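Local coordinates for protein histidinol dehydrogenase (Elizabethkingia anophelis NUHP1, PDB 6AN0) that probably catalyses the two successive NAD-dependent oxidations of L-histidinol, by way of L-histidinaldehyde, to L-histidine, the last step of histidine biosynthesis, using one zinc ion per subunit, at residues 92-97 / 143-148; 258-263 / 287-292; 273-278 / 310-315; 316-321 / 340-345; 333-338 / 354-359. One frame throughout, in Å; residues are numbered along the deposited sequence. Where two conformers were deposited one is given.

Overall arrangement
Interactions 2 to 5 gather on the six-stranded parallel sheet, with centres 12 to 24 Å apart, whereas interaction 1 joins two helices 24 to 34 Å from their centres. Interaction 3 pairs two strands of that sheet, interaction 2 packs helices on one face of it, the helix of interaction 4 lies on the other, and interaction 5 sits at 351-354, the outermost strand within this chain. Interaction 2 touches 3 and 5, and interaction 4 touches 3 and 5. The zinc site lies near interactions 1, 2 and 5: the side chains of Met-146 and Ile-333 come within about 10 Å of a zinc ion, and Gln-263, a predicted zinc ligand, belongs to interaction 2.

Interaction 1 of 5, residues 92-97 / 143-148; sequences MAASNI and TVLMLG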
# COMPACT_ATOMS: atom_id res chain seq x y z
N MET A 92 -22.03 -1.98 20.28
CA MET A 92 -22.47 -0.81 19.52
C MET A 92 -21.38 -0.33 18.58
O MET A 92 -21.63 -0.05 17.40
CB MET A 92 -22.88 0.30 20.49
CG MET A 92 -23.36 1.59 19.84
SD MET A 92 -22.03 2.75 19.49
CE MET A 92 -21.53 3.23 21.16
N ALA A 93 -20.15 -0.21 19.09
CA ALA A 93 -19.03 0.20 18.24
C ALA A 93 -18.78 -0.81 17.12
O ALA A 93 -18.60 -0.43 15.96
CB ALA A 93 -17.78 0.38 19.10
N ALA A 94 -18.77 -2.11 17.45
CA ALA A 94 -18.49 -3.13 16.44
C ALA A 94 -19.51 -3.09 15.32
O ALA A 94 -19.16 -3.25 14.14
CB ALA A 94 -18.47 -4.51 17.09
N SER A 95 -20.78 -2.87 15.66
CA SER A 95 -21.81 -2.82 14.63
C SER A 95 -21.57 -1.67 13.66
O SER A 95 -21.71 -1.84 12.44
CB SER A 95 -23.19 -2.72 15.27
OG SER A 95 -23.60 -3.98 15.78
N ASN A 96 -21.21 -0.49 14.18
CA ASN A 96 -20.99 0.67 13.32
C ASN A 96 -19.75 0.49 12.46
O ASN A 96 -19.77 0.83 11.27
CB ASN A 96 -20.86 1.93 14.17
CG ASN A 96 -22.18 2.35 14.76
OD1 ASN A 96 -23.23 1.96 14.27
ND2 ASN A 96 -22.14 3.16 15.82
N ILE A 97 -18.66 -0.01 13.05
CA ILE A 97 -17.45 -0.30 12.29
C ILE A 97 -17.74 -1.33 11.20
O ILE A 97 -17.30 -1.19 10.05
CB ILE A 97 -16.33 -0.76 13.24
CG1 ILE A 97 -15.90 0.39 14.16
CG2 ILE A 97 -15.14 -1.32 12.45
CD1 ILE A 97 -15.16 -0.05 15.44
N THR A 143 -8.60 -0.79 19.15
CA THR A 143 -7.82 -1.14 17.97
C THR A 143 -8.11 -2.57 17.50
O THR A 143 -8.00 -2.87 16.31
CB THR A 143 -6.33 -0.95 18.27
OG1 THR A 143 -6.13 0.41 18.64
CG2 THR A 143 -5.47 -1.25 17.04
N VAL A 144 -8.47 -3.46 18.43
CA VAL A 144 -8.86 -4.82 18.03
C VAL A 144 -10.04 -4.77 17.07
O VAL A 144 -10.06 -5.45 16.04
CB VAL A 144 -9.16 -5.68 19.27
CG1 VAL A 144 -9.65 -7.05 18.84
CG2 VAL A 144 -7.92 -5.79 20.15
N LEU A 145 -11.06 -3.96 17.40
CA LEU A 145 -12.20 -3.81 16.49
C LEU A 145 -11.78 -3.23 15.15
O LEU A 145 -12.24 -3.69 14.09
CB LEU A 145 -13.28 -2.91 17.12
CG LEU A 145 -13.96 -3.41 18.39
CD1 LEU A 145 -14.95 -2.35 18.89
CD2 LEU A 145 -14.65 -4.74 18.13
N MET A 146 -10.92 -2.21 15.17
CA MET A 146 -10.57 -1.47 13.96
C MET A 146 -9.82 -2.34 12.95
O MET A 146 -9.89 -2.10 11.74
CB MET A 146 -9.70 -0.26 14.31
CG MET A 146 -10.40 0.80 15.15
SD MET A 146 -11.77 1.57 14.26
CE MET A 146 -12.60 2.48 15.58
N LEU A 147 -9.03 -3.30 13.43
CA LEU A 147 -8.23 -4.15 12.55
C LEU A 147 -8.86 -5.51 12.34
O LEU A 147 -8.80 -6.05 11.23
CB LEU A 147 -6.82 -4.31 13.11
CG LEU A 147 -6.09 -2.99 13.34
CD1 LEU A 147 -4.72 -3.24 13.96
CD2 LEU A 147 -5.94 -2.19 12.04
N GLY A 148 -9.50 -6.05 13.37
CA GLY A 148 -10.10 -7.38 13.26
C GLY A 148 -11.35 -7.40 12.39
O GLY A 148 -11.59 -8.37 11.67
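Val-144 O accepts from Gly-148 N at 2.8 Å, the shortest of the four backbone bonds within these two helical segments. Between the helices the contact is purely apolar. Their axes run nearly parallel, 10.0 Å apart at a crossing angle of -25°, and Leu-145 fills the gap. With CG beside the backbone N (chi1 -64°), it spreads its two methyls over neighbouring alanines: Leu-145 CD1 lies 3.9 Å from Ala-93 CB, and Leu-145 CD2 lies 4.0 Å from Ala-94 CB. Ile-97 reaches back across it at about a right angle, its tip CD1 3.8 Å from Leu-145 CB. Met-146 leaves its helix pointing away, yet the bend at chi2 (-65°) folds the thioether round so that Met-146 CE meets Ile-97 CD1 at 3.6 Å. The same CD1 methyl is thus wedged between two consecutive residues of 143-148. Helix 142-154 connects strands 117-132 and 158-163, which pair in parallel, and so forms a beta-alpha-beta crossover; helix 173-181 flanks it at Val-144 and Leu-145, helix 84-102 lies against it here, and Met-414 of the second subunit packs on Ala-93.

Interaction 2 of 5, residues 258-263 / 287-292; sequences ADLLSQ and MQVENQ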
# COMPACT_ATOMS: atom_id res chain seq x y z
N ALA A 258 -11.63 20.76 24.56
CA ALA A 258 -11.75 19.34 24.91
C ALA A 258 -11.20 18.44 23.82
O ALA A 258 -10.56 17.42 24.11
CB ALA A 258 -13.22 19.01 25.21
N ASP A 259 -11.42 18.80 22.55
CA ASP A 259 -10.87 18.01 21.45
C ASP A 259 -9.35 18.03 21.45
O ASP A 259 -8.70 16.97 21.31
CB ASP A 259 -11.42 18.52 20.11
CG ASP A 259 -12.93 18.29 19.98
OD1 ASP A 259 -13.43 17.35 20.64
OD2 ASP A 259 -13.60 19.03 19.23
N LEU A 260 -8.75 19.21 21.60
CA LEU A 260 -7.30 19.31 21.70
C LEU A 260 -6.77 18.46 22.85
O LEU A 260 -5.78 17.74 22.69
CB LEU A 260 -6.88 20.77 21.90
CG LEU A 260 -7.19 21.75 20.78
CD1 LEU A 260 -6.81 23.15 21.23
CD2 LEU A 260 -6.45 21.35 19.50
N LEU A 261 -7.41 18.56 24.01
CA LEU A 261 -6.90 17.81 25.16
C LEU A 261 -7.11 16.32 25.00
O LEU A 261 -6.32 15.53 25.52
CB LEU A 261 -7.56 18.32 26.44
CG LEU A 261 -7.05 19.71 26.86
CD1 LEU A 261 -7.88 20.29 27.98
CD2 LEU A 261 -5.59 19.62 27.28
N SER A 262 -8.15 15.91 24.26
CA SER A 262 -8.33 14.48 24.01
C SER A 262 -7.16 13.91 23.21
O SER A 262 -6.68 12.81 23.51
CB SER A 262 -9.67 14.22 23.30
OG SER A 262 -9.68 14.67 21.96
N GLN A 263 -6.67 14.65 22.22
CA GLN A 263 -5.50 14.19 21.48
C GLN A 263 -4.23 14.29 22.32
O GLN A 263 -3.38 13.39 22.28
CB GLN A 263 -5.35 15.00 20.19
CG GLN A 263 -4.15 14.59 19.35
CD GLN A 263 -4.24 13.14 18.92
OE1 GLN A 263 -3.48 12.29 19.37
NE2 GLN A 263 -5.20 12.85 18.06
N MET A 287 -8.05 29.60 27.17
CA MET A 287 -8.56 29.68 28.53
C MET A 287 -9.26 28.38 28.91
O MET A 287 -9.09 27.87 30.03
CB MET A 287 -9.51 30.86 28.68
CG MET A 287 -8.85 32.23 28.57
SD MET A 287 -10.04 33.59 28.57
CE MET A 287 -10.92 33.28 30.10
N GLN A 288 -10.06 27.83 27.99
CA GLN A 288 -10.73 26.56 28.24
C GLN A 288 -9.71 25.43 28.39
O GLN A 288 -9.89 24.54 29.22
CB GLN A 288 -11.71 26.25 27.11
CG GLN A 288 -13.03 27.01 27.20
CD GLN A 288 -13.97 26.47 28.26
OE1 GLN A 288 -13.76 25.38 28.80
NE2 GLN A 288 -15.02 27.22 28.57
N VAL A 289 -8.65 25.45 27.58
CA VAL A 289 -7.61 24.43 27.69
C VAL A 289 -6.99 24.46 29.08
O VAL A 289 -6.83 23.42 29.73
CB VAL A 289 -6.54 24.62 26.61
CG1 VAL A 289 -5.29 23.78 26.93
CG2 VAL A 289 -7.09 24.27 25.24
N GLU A 290 -6.64 25.66 29.56
CA GLU A 290 -6.01 25.78 30.86
C GLU A 290 -6.92 25.26 31.96
O GLU A 290 -6.49 24.51 32.85
CB GLU A 290 -5.61 27.23 31.14
CG GLU A 290 -4.47 27.75 30.26
CD GLU A 290 -3.29 26.79 30.20
OE1 GLU A 290 -2.94 26.34 29.09
OE2 GLU A 290 -2.71 26.47 31.27
N ASN A 291 -8.20 25.66 31.92
CA ASN A 291 -9.14 25.24 32.96
C ASN A 291 -9.40 23.74 32.91
O ASN A 291 -9.41 23.07 33.95
CB ASN A 291 -10.45 26.02 32.83
CG ASN A 291 -10.31 27.45 33.28
OD1 ASN A 291 -9.34 27.81 33.95
ND2 ASN A 291 -11.29 28.28 32.93
N GLN A 292 -9.63 23.19 31.71
CA GLN A 292 -9.90 21.77 31.59
C GLN A 292 -8.67 20.92 31.91
O GLN A 292 -8.81 19.82 32.44
CB GLN A 292 -10.40 21.43 30.18
CG GLN A 292 -11.77 21.99 29.87
CD GLN A 292 -12.25 21.59 28.49
OE1 GLN A 292 -11.97 20.49 28.03
NE2 GLN A 292 -12.97 22.49 27.83
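Two successive helices on one face of the parallel sheet, 253-264 and 279-293, meet here; the first is the crossover between strands 242-247 and 271-276, and the second follows the latter strand. Their axes approach to 9.7 Å and cross at -53°. Leu-261 carries most of the apolar contact. Its CG lies beside the backbone N, and the branch ends divide the work: Leu-261 CD1 presses on Gln-292 CB at 3.5 Å, while CD2 faces Val-289 CG1. The other methyl of the valine, Val-289 CG2, meets the tip of Leu-260 at 4.2 Å from CD1, the two side chains crossing at about a right angle. Leu-260 also faces Val-245 and Leu-274 on the sheet beneath.

Gln-292 closes the other end of the contact with its extended chain. Its OE1 rests 3.4 Å from Ala-258 CB, a van der Waals contact, and the amide is held by its nitrogen. Gln-292 NE2 gives a nearly straight bond (170°) of 3.1 Å to Gln-288 OE1, which lies in the amide plane of Gln-292, and is also bonded to Glu-254 O on helix 253-264. On the far side of that helix Ser-262 OG donates to Asp-259 O at 2.6 Å, on a lone pair, and this carbonyl also accepts from Gln-263 N. Asp-259 OD2 makes a salt bridge to Arg-430 of the second subunit, and Gln-263, a predicted zinc ligand, is bonded to Ser-241. Neighbouring helices layered obliquely on one sheet face in this way are typical of a Rossmann-like alpha/beta fold.

Interaction 3 of 5, residues 273-278 / 310-315; sequences ILLTTD and RGIVLD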
# COMPACT_ATOMS: atom_id res chain seq x y z
N ILE A 273 -2.58 21.13 16.74
CA ILE A 273 -2.50 22.40 16.03
C ILE A 273 -3.89 23.00 16.02
O ILE A 273 -4.85 22.33 15.60
CB ILE A 273 -2.00 22.21 14.58
CG1 ILE A 273 -0.66 21.47 14.56
CG2 ILE A 273 -1.88 23.57 13.89
CD1 ILE A 273 0.49 22.30 15.06
N LEU A 274 -4.02 24.24 16.49
CA LEU A 274 -5.28 24.98 16.42
C LEU A 274 -5.11 26.17 15.48
O LEU A 274 -4.26 27.04 15.72
CB LEU A 274 -5.70 25.46 17.82
CG LEU A 274 -6.90 26.42 17.91
CD1 LEU A 274 -8.16 25.80 17.33
CD2 LEU A 274 -7.13 26.86 19.36
N LEU A 275 -5.90 26.20 14.41
CA LEU A 275 -5.96 27.32 13.48
C LEU A 275 -7.29 28.03 13.70
O LEU A 275 -8.34 27.39 13.70
CB LEU A 275 -5.87 26.84 12.02
CG LEU A 275 -4.70 25.94 11.62
CD1 LEU A 275 -4.79 25.63 10.13
CD2 LEU A 275 -3.37 26.59 11.96
N THR A 276 -7.25 29.35 13.93
CA THR A 276 -8.48 30.11 14.10
C THR A 276 -8.49 31.29 13.14
O THR A 276 -7.44 31.77 12.72
CB THR A 276 -8.66 30.63 15.55
OG1 THR A 276 -7.72 31.67 15.82
CG2 THR A 276 -8.48 29.53 16.57
N THR A 277 -9.70 31.76 12.80
CA THR A 277 -9.81 32.95 11.96
C THR A 277 -9.85 34.25 12.75
O THR A 277 -9.85 35.32 12.13
CB THR A 277 -11.04 32.89 11.04
OG1 THR A 277 -12.23 32.68 11.82
CG2 THR A 277 -10.89 31.78 10.01
N ASP A 278 -9.89 34.22 14.09
CA ASP A 278 -9.62 35.46 14.81
C ASP A 278 -9.07 35.14 16.20
O ASP A 278 -9.18 34.02 16.71
CB ASP A 278 -10.86 36.40 14.86
CG ASP A 278 -11.92 36.03 15.91
OD1 ASP A 278 -11.63 35.42 16.96
OD2 ASP A 278 -13.09 36.41 15.68
N ARG A 310 0.83 24.25 18.82
CA ARG A 310 0.81 25.61 18.28
C ARG A 310 -0.63 26.06 18.06
O ARG A 310 -1.43 25.31 17.51
CB ARG A 310 1.57 25.68 16.94
CG ARG A 310 2.95 25.06 16.97
CD ARG A 310 3.74 25.34 15.71
NE ARG A 310 5.12 24.90 15.87
CZ ARG A 310 5.62 23.77 15.37
NH1 ARG A 310 4.85 22.97 14.64
NH2 ARG A 310 6.89 23.45 15.58
N GLY A 311 -0.94 27.28 18.48
CA GLY A 311 -2.16 27.97 18.07
C GLY A 311 -1.82 29.11 17.12
O GLY A 311 -0.95 29.94 17.41
N ILE A 312 -2.51 29.13 15.98
CA ILE A 312 -2.16 30.04 14.89
C ILE A 312 -3.42 30.76 14.42
O ILE A 312 -4.43 30.12 14.11
CB ILE A 312 -1.52 29.27 13.72
CG1 ILE A 312 -0.34 28.43 14.23
CG2 ILE A 312 -1.08 30.24 12.62
CD1 ILE A 312 0.23 27.46 13.22
N VAL A 313 -3.35 32.09 14.35
CA VAL A 313 -4.42 32.90 13.78
C VAL A 313 -4.10 33.19 12.32
O VAL A 313 -3.02 33.69 11.99
CB VAL A 313 -4.63 34.20 14.56
CG1 VAL A 313 -5.71 35.03 13.89
CG2 VAL A 313 -5.02 33.89 15.99
N LEU A 314 -5.04 32.86 11.44
CA LEU A 314 -4.94 33.12 10.01
C LEU A 314 -6.24 33.77 9.55
O LEU A 314 -7.31 33.42 10.05
CB LEU A 314 -4.67 31.81 9.23
CG LEU A 314 -3.34 31.11 9.55
CD1 LEU A 314 -3.28 29.68 8.98
CD2 LEU A 314 -2.15 31.95 9.06
N ASP A 315 -6.15 34.70 8.60
CA ASP A 315 -7.24 35.64 8.39
C ASP A 315 -8.34 35.12 7.45
O ASP A 315 -9.19 35.92 7.03
CB ASP A 315 -6.70 36.99 7.89
CG ASP A 315 -5.95 36.88 6.57
OD1 ASP A 315 -5.99 35.82 5.92
OD2 ASP A 315 -5.32 37.89 6.19
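Strands 271-276 and 310-313 lie next to each other in the six-stranded parallel sheet, in register from Ile-273 opposite Arg-310 to Thr-276 opposite Val-313. Four backbone bonds join them, staggered as parallel pairing requires: Leu-274 and Thr-276 each both donate and accept, while Ile-273 and Leu-275 turn their backbone bonds to strand 242-247 on the other side. Leu-274 N donates to Arg-310 O at 3.0 Å, and Leu-274 O accepts from Ile-312 N at 2.7 Å, nearly along the C=O axis. Thr-276 N reaches Ile-312 O at 2.9 Å, and Leu-314 N reaches Thr-276 O at 2.9 Å. Beyond the last of these, Thr-277 CA makes a C-H...O contact of 3.2 Å with Leu-314 O.

On one face Leu-275 and Ile-312 lie side by side, Leu-275 CD2 resting 3.7 Å from Ile-312 CB, with Phe-323 of helix 317-327 over both. Ile-273 runs similarly alongside the extended chain of Arg-310, whose NH1 is bonded to Gln-25 O. The other face carries Leu-274, Thr-276 and Val-313, covered by Leu-282 of helix 279-293. Here Thr-276 holds OG1 in the crowded position between N and the carbonyl carbon (chi1 71°), which places it 3.5 Å from Val-313 CG2 and lets it donate to Asp-278 O at 2.9 Å. Asp-278 then starts the next helix as its N-cap, OD1 accepting from Ile-281 N. A parallel sheet with helices on both faces marks a three-layer alpha/beta sandwich of Rossmann-like topology.

Interaction 4 of 5, residues 316-321 / 340-345; sequences SIEKCI and ENYTDK
The dense part of this contact is built round the ring of Tyr-342, whereas the charged side chain of Lys-345 is loosely placed and exposed. Ile-317 lays its CG2 branch over one face of the ring, 3.9 Å from the centroid and 21° off the normal, a CH-pi contact displaced toward the rim at CE1. The CD1 branch follows the ring outward toward the hydroxyl, Ile-317 CD1 lying 3.9 Å from Tyr-342 OH. Over the opposite face sits Asn-341 CB, so the ring is held between an isoleucine and its own neighbour. Glu-318, bent at chi2 (-53°), brings its carboxylate to the ring edge: OE1 lies in the ring plane, 3.0 Å from both Tyr-342 CD1 and CE1, where the C-H groups probably offer a faintly positive rim to the anion.

Helix 317-327 is the crossover from strand 310-313 to strand 331-335. Its start is capped by Ser-316, whose OG accepts from Lys-319 N at 3.0 Å. The facing segment 340-345 belongs to the excursion between strands 331-335 and 351-354.

Toward solvent the fit slackens. Glu-318 OE2 and Lys-345 NZ stay 4.1 Å apart, too far for a salt bridge, although the charges probably still attract. Deeper in, Ile-321 CG2 touches Lys-345 O at 3.6 Å, and that carbonyl is bonded to Asn-325 ND2; next to Tyr-342, Thr-343 O accepts from Arg-124 of the second subunit.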
# COMPACT_ATOMS: atom_id res chain seq x y z
N SER A 316 -8.36 33.83 7.12
CA SER A 316 -9.47 33.27 6.37
C SER A 316 -9.48 31.76 6.53
O SER A 316 -8.46 31.14 6.82
CB SER A 316 -9.40 33.65 4.88
OG SER A 316 -8.37 32.95 4.22
N ILE A 317 -10.67 31.17 6.32
CA ILE A 317 -10.79 29.71 6.34
C ILE A 317 -9.99 29.10 5.20
O ILE A 317 -9.37 28.04 5.35
CB ILE A 317 -12.27 29.29 6.29
CG1 ILE A 317 -12.99 29.72 7.56
CG2 ILE A 317 -12.41 27.77 6.11
CD1 ILE A 317 -14.50 29.56 7.51
N GLU A 318 -9.97 29.77 4.03
CA GLU A 318 -9.20 29.20 2.93
C GLU A 318 -7.70 29.18 3.25
O GLU A 318 -7.01 28.23 2.86
CB GLU A 318 -9.47 29.93 1.61
CG GLU A 318 -10.91 29.80 1.04
CD GLU A 318 -11.45 28.36 0.88
OE1 GLU A 318 -12.65 28.18 1.14
OE2 GLU A 318 -10.73 27.42 0.48
N LYS A 319 -7.19 30.18 3.98
CA LYS A 319 -5.79 30.12 4.41
C LYS A 319 -5.57 28.99 5.41
O LYS A 319 -4.54 28.30 5.35
CB LYS A 319 -5.37 31.45 5.03
CG LYS A 319 -4.37 32.23 4.21
CD LYS A 319 -4.00 33.52 4.92
CE LYS A 319 -3.35 34.50 3.96
NZ LYS A 319 -3.06 35.78 4.64
N CYS A 320 -6.51 28.79 6.33
CA CYS A 320 -6.40 27.69 7.29
C CYS A 320 -6.33 26.35 6.58
O CYS A 320 -5.52 25.49 6.94
CB CYS A 320 -7.57 27.72 8.27
SG CYS A 320 -7.61 29.12 9.42
N ILE A 321 -7.19 26.15 5.57
CA ILE A 321 -7.18 24.91 4.80
C ILE A 321 -5.84 24.72 4.09
O ILE A 321 -5.30 23.61 4.03
CB ILE A 321 -8.35 24.90 3.78
CG1 ILE A 321 -9.71 24.97 4.49
CG2 ILE A 321 -8.26 23.68 2.86
CD1 ILE A 321 -10.16 23.66 5.07
N GLU A 340 -19.71 21.86 4.01
CA GLU A 340 -19.89 21.35 2.65
C GLU A 340 -19.26 22.26 1.61
O GLU A 340 -18.97 21.80 0.50
CB GLU A 340 -21.37 21.15 2.34
CG GLU A 340 -22.16 22.46 2.29
CD GLU A 340 -22.75 22.86 3.63
OE1 GLU A 340 -22.37 22.26 4.67
OE2 GLU A 340 -23.60 23.77 3.65
N ASN A 341 -19.04 23.53 1.93
CA ASN A 341 -18.39 24.44 1.00
C ASN A 341 -16.87 24.32 1.01
O ASN A 341 -16.22 24.96 0.19
CB ASN A 341 -18.81 25.87 1.32
CG ASN A 341 -20.30 26.09 1.12
OD1 ASN A 341 -20.95 25.35 0.39
ND2 ASN A 341 -20.84 27.11 1.78
N TYR A 342 -16.30 23.51 1.91
CA TYR A 342 -14.86 23.46 2.10
C TYR A 342 -14.23 22.08 1.95
O TYR A 342 -13.02 22.01 1.73
CB TYR A 342 -14.48 24.02 3.49
CG TYR A 342 -14.97 25.44 3.66
CD1 TYR A 342 -14.29 26.51 3.09
CD2 TYR A 342 -16.12 25.71 4.39
CE1 TYR A 342 -14.75 27.81 3.23
CE2 TYR A 342 -16.58 27.02 4.53
CZ TYR A 342 -15.90 28.06 3.95
OH TYR A 342 -16.36 29.35 4.11
N THR A 343 -15.00 20.99 2.08
CA THR A 343 -14.37 19.67 2.11
C THR A 343 -13.69 19.33 0.79
O THR A 343 -12.71 18.56 0.78
CB THR A 343 -15.40 18.58 2.47
OG1 THR A 343 -16.54 18.69 1.63
CG2 THR A 343 -15.84 18.69 3.94
N ASP A 344 -14.17 19.88 -0.34
CA ASP A 344 -13.51 19.62 -1.62
C ASP A 344 -12.10 20.17 -1.65
O ASP A 344 -11.26 19.66 -2.40
CB ASP A 344 -14.30 20.22 -2.78
CG ASP A 344 -15.53 19.41 -3.15
OD1 ASP A 344 -15.74 18.32 -2.60
OD2 ASP A 344 -16.31 19.90 -4.01
N LYS A 345 -11.82 21.22 -0.87
CA LYS A 345 -10.51 21.87 -0.83
C LYS A 345 -9.50 21.13 0.05
O LYS A 345 -8.32 21.48 0.02
CB LYS A 345 -10.64 23.30 -0.31
CG LYS A 345 -11.66 24.16 -1.04
CD LYS A 345 -11.30 24.31 -2.50
CE LYS A 345 -11.69 25.69 -3.03
NZ LYS A 345 -13.06 26.11 -2.61

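Interaction 5 of 5, residues 333-338 / 354-359; sequences ILAIEN and LGNFSC
Leu-334 and Leu-354 share one first torsion, chi1 -63° and -57°, with CG beside the backbone N and anti to the carbonyl carbon, so the two isobutyl groups run side by side on the same face of the sheet. They touch alongside each other at their methyls, Leu-334 CD1 lying 3.9 Å from Leu-354 CD2. The residues form a parallel bridge at the end of strands 331-335 and 351-354. Gly-355 N donates to Leu-334 O at 3.0 Å, from somewhat above the carbonyl plane, and the same oxygen weakly accepts from Ile-336 N across the inverse gamma turn centred on Ala-335. Gly-355 has a positive phi and begins a type I beta turn. Asn-356 reaches back so that OD1 lies 3.9 Å from Ala-335 CB, while its ND2 is bonded to Thr-250 O. Ser-358 OG donates to Leu-354 O at 2.6 Å. Leu-354 also pairs with a parallel strand of the second subunit, so the sheet continues across the dimer interface. Because Ser-358 OG spends its proton on Leu-354 O, its oxygen can accept from Val-399 N of the second subunit; one hydroxyl thus ties the turn to both its own strand and the partner chain.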
# COMPACT_ATOMS: atom_id res chain seq x y z
N ILE A 333 -10.23 18.44 12.32
CA ILE A 333 -11.56 18.83 12.80
C ILE A 333 -11.92 20.18 12.18
O ILE A 333 -11.22 21.18 12.40
CB ILE A 333 -11.63 18.88 14.33
CG1 ILE A 333 -11.22 17.52 14.93
CG2 ILE A 333 -13.04 19.29 14.79
CD1 ILE A 333 -11.31 17.46 16.47
N LEU A 334 -13.02 20.22 11.44
CA LEU A 334 -13.51 21.47 10.85
C LEU A 334 -14.63 22.00 11.73
O LEU A 334 -15.80 21.68 11.54
CB LEU A 334 -13.99 21.28 9.41
CG LEU A 334 -12.95 20.82 8.40
CD1 LEU A 334 -13.60 20.85 7.01
CD2 LEU A 334 -11.67 21.70 8.45
N ALA A 335 -14.27 22.83 12.71
CA ALA A 335 -15.24 23.43 13.62
C ALA A 335 -15.71 24.77 13.04
O ALA A 335 -15.49 25.85 13.58
CB ALA A 335 -14.64 23.59 15.02
N ILE A 336 -16.36 24.67 11.88
CA ILE A 336 -16.75 25.84 11.13
C ILE A 336 -18.14 25.64 10.58
O ILE A 336 -18.67 24.53 10.52
CB ILE A 336 -15.79 26.17 9.97
CG1 ILE A 336 -15.88 25.06 8.90
CG2 ILE A 336 -14.38 26.43 10.47
CD1 ILE A 336 -14.84 25.14 7.81
N GLU A 337 -18.71 26.77 10.17
CA GLU A 337 -19.98 26.85 9.48
C GLU A 337 -19.86 26.29 8.07
O GLU A 337 -18.86 26.51 7.38
CB GLU A 337 -20.37 28.33 9.40
CG GLU A 337 -21.82 28.63 9.39
CD GLU A 337 -22.06 30.09 9.71
OE1 GLU A 337 -21.43 30.97 9.08
OE2 GLU A 337 -22.86 30.36 10.63
N ASN A 338 -20.91 25.57 7.64
CA ASN A 338 -21.10 25.20 6.23
C ASN A 338 -19.91 24.42 5.67
O ASN A 338 -19.34 24.79 4.63
CB ASN A 338 -21.39 26.44 5.40
CG ASN A 338 -22.69 27.12 5.80
OD1 ASN A 338 -23.65 26.46 6.18
ND2 ASN A 338 -22.71 28.45 5.75
N LEU A 354 -16.64 16.84 10.91
CA LEU A 354 -17.36 18.01 10.39
C LEU A 354 -18.33 18.60 11.41
O LEU A 354 -19.27 17.93 11.84
CB LEU A 354 -18.12 17.62 9.12
CG LEU A 354 -17.26 17.03 8.01
CD1 LEU A 354 -18.20 16.63 6.88
CD2 LEU A 354 -16.22 18.05 7.53
N GLY A 355 -18.13 19.88 11.75
CA GLY A 355 -19.08 20.61 12.57
C GLY A 355 -18.85 20.37 14.05
O GLY A 355 -18.05 19.54 14.47
N ASN A 356 -19.62 21.10 14.88
CA ASN A 356 -19.32 21.16 16.31
C ASN A 356 -19.62 19.87 17.06
O ASN A 356 -19.14 19.71 18.19
CB ASN A 356 -20.11 22.31 16.95
CG ASN A 356 -19.53 23.68 16.61
OD1 ASN A 356 -18.43 23.78 16.06
ND2 ASN A 356 -20.27 24.74 16.94
N PHE A 357 -20.41 18.95 16.51
CA PHE A 357 -20.75 17.76 17.27
C PHE A 357 -20.00 16.52 16.79
O PHE A 357 -20.26 15.42 17.29
CB PHE A 357 -22.27 17.57 17.24
CG PHE A 357 -22.99 18.68 17.95
CD1 PHE A 357 -23.07 18.70 19.33
CD2 PHE A 357 -23.50 19.76 17.24
CE1 PHE A 357 -23.69 19.74 20.00
CE2 PHE A 357 -24.12 20.81 17.90
CZ PHE A 357 -24.21 20.80 19.28
N SER A 358 -19.04 16.68 15.88
CA SER A 358 -18.20 15.59 15.40
C SER A 358 -16.90 15.63 16.20
O SER A 358 -15.93 16.27 15.80
CB SER A 358 -17.93 15.72 13.90
OG SER A 358 -19.13 15.73 13.13
N CYS A 359 -16.87 14.96 17.35
CA CYS A 359 -15.62 14.95 18.10
C CYS A 359 -14.73 13.80 17.64
O CYS A 359 -15.18 12.81 17.07
CB CYS A 359 -15.88 14.87 19.61
SG CYS A 359 -16.82 13.44 20.17